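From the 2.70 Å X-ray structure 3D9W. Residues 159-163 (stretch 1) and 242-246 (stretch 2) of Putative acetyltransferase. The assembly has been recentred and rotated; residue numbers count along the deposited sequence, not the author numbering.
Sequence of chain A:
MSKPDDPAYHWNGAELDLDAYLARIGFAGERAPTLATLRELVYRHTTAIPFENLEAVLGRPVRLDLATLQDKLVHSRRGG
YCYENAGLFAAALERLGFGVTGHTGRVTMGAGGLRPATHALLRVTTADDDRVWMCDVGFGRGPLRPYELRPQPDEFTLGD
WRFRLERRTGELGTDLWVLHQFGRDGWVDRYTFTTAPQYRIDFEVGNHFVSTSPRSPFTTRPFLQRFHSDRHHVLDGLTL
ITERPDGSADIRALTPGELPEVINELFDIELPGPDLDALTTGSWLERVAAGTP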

# COMPACT_ATOMS: atom_id res chain seq x y z
N GLY A 159 13.72 -6.81 -6.13
CA GLY A 159 13.85 -7.89 -5.18
C GLY A 159 13.76 -9.10 -6.09
O GLY A 159 14.40 -9.13 -7.15
N ASP A 160 12.96 -10.10 -5.72
CA ASP A 160 12.81 -11.29 -6.55
C ASP A 160 11.47 -11.33 -7.25
O ASP A 160 11.08 -12.37 -7.82
CB ASP A 160 12.95 -12.56 -5.73
CG ASP A 160 14.36 -12.81 -5.31
OD1 ASP A 160 15.27 -12.62 -6.15
OD2 ASP A 160 14.57 -13.21 -4.15
N TRP A 161 10.75 -10.21 -7.21
CA TRP A 161 9.45 -10.12 -7.84
C TRP A 161 9.63 -9.50 -9.21
O TRP A 161 10.36 -8.52 -9.35
CB TRP A 161 8.52 -9.30 -6.96
CG TRP A 161 8.51 -9.81 -5.54
CD1 TRP A 161 9.46 -9.59 -4.58
CD2 TRP A 161 7.56 -10.72 -4.97
NE1 TRP A 161 9.16 -10.32 -3.44
CE2 TRP A 161 7.99 -11.02 -3.66
CE3 TRP A 161 6.38 -11.31 -5.44
CZ2 TRP A 161 7.30 -11.88 -2.81
CZ3 TRP A 161 5.69 -12.17 -4.59
CH2 TRP A 161 6.15 -12.45 -3.30
N ARG A 162 8.98 -10.07 -10.22
CA ARG A 162 9.11 -9.61 -11.60
C ARG A 162 8.02 -8.63 -12.02
O ARG A 162 6.83 -8.84 -11.75
CB ARG A 162 9.10 -10.82 -12.52
CG ARG A 162 10.12 -11.89 -12.13
CD ARG A 162 9.62 -13.30 -12.43
NE ARG A 162 9.33 -13.50 -13.85
CZ ARG A 162 8.71 -14.58 -14.35
NH1 ARG A 162 8.32 -15.55 -13.53
NH2 ARG A 162 8.49 -14.69 -15.66
N PHE A 163 8.43 -7.56 -12.71
CA PHE A 163 7.53 -6.51 -13.18
C PHE A 163 7.85 -6.03 -14.60
O PHE A 163 8.81 -6.47 -15.24
CB PHE A 163 7.60 -5.28 -12.26
CG PHE A 163 7.24 -5.56 -10.84
CD1 PHE A 163 5.91 -5.55 -10.43
CD2 PHE A 163 8.22 -5.82 -9.90
CE1 PHE A 163 5.57 -5.81 -9.10
CE2 PHE A 163 7.90 -6.08 -8.57
CZ PHE A 163 6.57 -6.07 -8.17
N THR A 242 -0.75 -17.73 0.24
CA THR A 242 0.65 -17.42 0.46
C THR A 242 1.25 -17.58 -0.94
O THR A 242 1.11 -18.63 -1.56
CB THR A 242 1.31 -18.39 1.44
OG1 THR A 242 0.66 -18.30 2.71
CG2 THR A 242 2.77 -18.05 1.60
N GLU A 243 1.90 -16.54 -1.43
CA GLU A 243 2.50 -16.53 -2.76
C GLU A 243 4.00 -16.31 -2.67
O GLU A 243 4.47 -15.68 -1.73
CB GLU A 243 1.87 -15.41 -3.57
CG GLU A 243 2.02 -15.54 -5.06
CD GLU A 243 1.54 -14.30 -5.79
OE1 GLU A 243 0.59 -13.64 -5.28
OE2 GLU A 243 2.10 -14.00 -6.87
N ARG A 244 4.74 -16.81 -3.65
CA ARG A 244 6.19 -16.65 -3.70
C ARG A 244 6.63 -16.01 -5.01
O ARG A 244 5.89 -16.04 -5.99
CB ARG A 244 6.87 -18.01 -3.48
CG ARG A 244 6.55 -18.57 -2.11
CD ARG A 244 7.23 -19.90 -1.83
NE ARG A 244 6.57 -21.03 -2.49
CZ ARG A 244 5.32 -21.44 -2.24
NH1 ARG A 244 4.58 -20.80 -1.33
NH2 ARG A 244 4.82 -22.49 -2.88
N PRO A 245 7.83 -15.42 -5.05
CA PRO A 245 8.35 -14.75 -6.25
C PRO A 245 8.38 -15.55 -7.56
O PRO A 245 8.40 -14.97 -8.64
CB PRO A 245 9.74 -14.28 -5.82
CG PRO A 245 9.60 -14.12 -4.33
CD PRO A 245 8.83 -15.36 -3.96
N ASP A 246 8.39 -16.88 -7.48
CA ASP A 246 8.42 -17.70 -8.69
C ASP A 246 6.99 -17.95 -9.17
O ASP A 246 6.74 -18.79 -10.04
CB ASP A 246 9.11 -19.04 -8.40
CG ASP A 246 8.26 -19.96 -7.55
OD1 ASP A 246 7.35 -19.46 -6.86
OD2 ASP A 246 8.51 -21.18 -7.55

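Residues that touch across the two stretches are at least 82 positions apart in sequence, and the stretches meet where one strand begins and another gives way to loop. Gly159 and Asp160 lead into a strand that starts at Trp161 and runs on past Phe163, whereas Thr242 and Glu243 end a strand that began earlier in the chain, and Arg244 to Asp246 follow as loop or turn. The nearest CA atoms across the stretches are those of Trp161 and Pro245, 5.0 Å apart. No hydrogen bond joins the two stretches, so their backbones are not paired as neighbours in a sheet, and the 264 Å² of surface buried between them reflects packing alone. Gly159, with a positive phi of 76° that favours glycine, makes no contact with the other stretch.

Pro245 is the centre of the contact, with 97 Å² of its surface covered by the first stretch. Its ring, in the C-gamma exo pucker, lies over one face of the Trp161 indole. Pro245 CG is 3.6 Å from Trp161 CZ2 and 3.8 Å from the centroid of the six-membered ring, 22° off the ring normal. This is CH-pi geometry: the aliphatic C-H groups of a proline ring suit the electron-rich face of an indole, while the close fit of two apolar surfaces adds dispersion and excludes water.

Trp161 is buried, and although its CA-to-CB bond points sideways, the m rotamer (chi1 -52°) and a chi2 of 79° bring the end of the side chain nearer to the second stretch. The benzo end of the indole thereby also reaches the backbone preceding Pro245. Trp161 CH2 lies 4.0 Å from Glu243 O, which sits at the ring edge near its plane, where the partly positive aryl hydrogens offer a carbonyl oxygen a mildly favourable environment. Trp161 CZ3 is likewise 4.0 Å from Arg244 C. Trp161 NE1 has its hydrogen bond elsewhere in the structure.

Asp160 packs against Pro245 with its backbone carbonyl and CB, its CA-to-CB bond pointing toward the second stretch. Asp160 O approaches Pro245 CB to 3.1 Å, a tight contact between a carbonyl oxygen and a methylene, and Asp160 CB is 3.6 Å from Pro245 CB. Arg162 contributes more loosely, with its CD 4.3 Å from Pro245 O, so that the aliphatic part of the side chain passes the proline carbonyl. The CA-to-CB bonds of Arg244 and Asp246 point away from the first stretch.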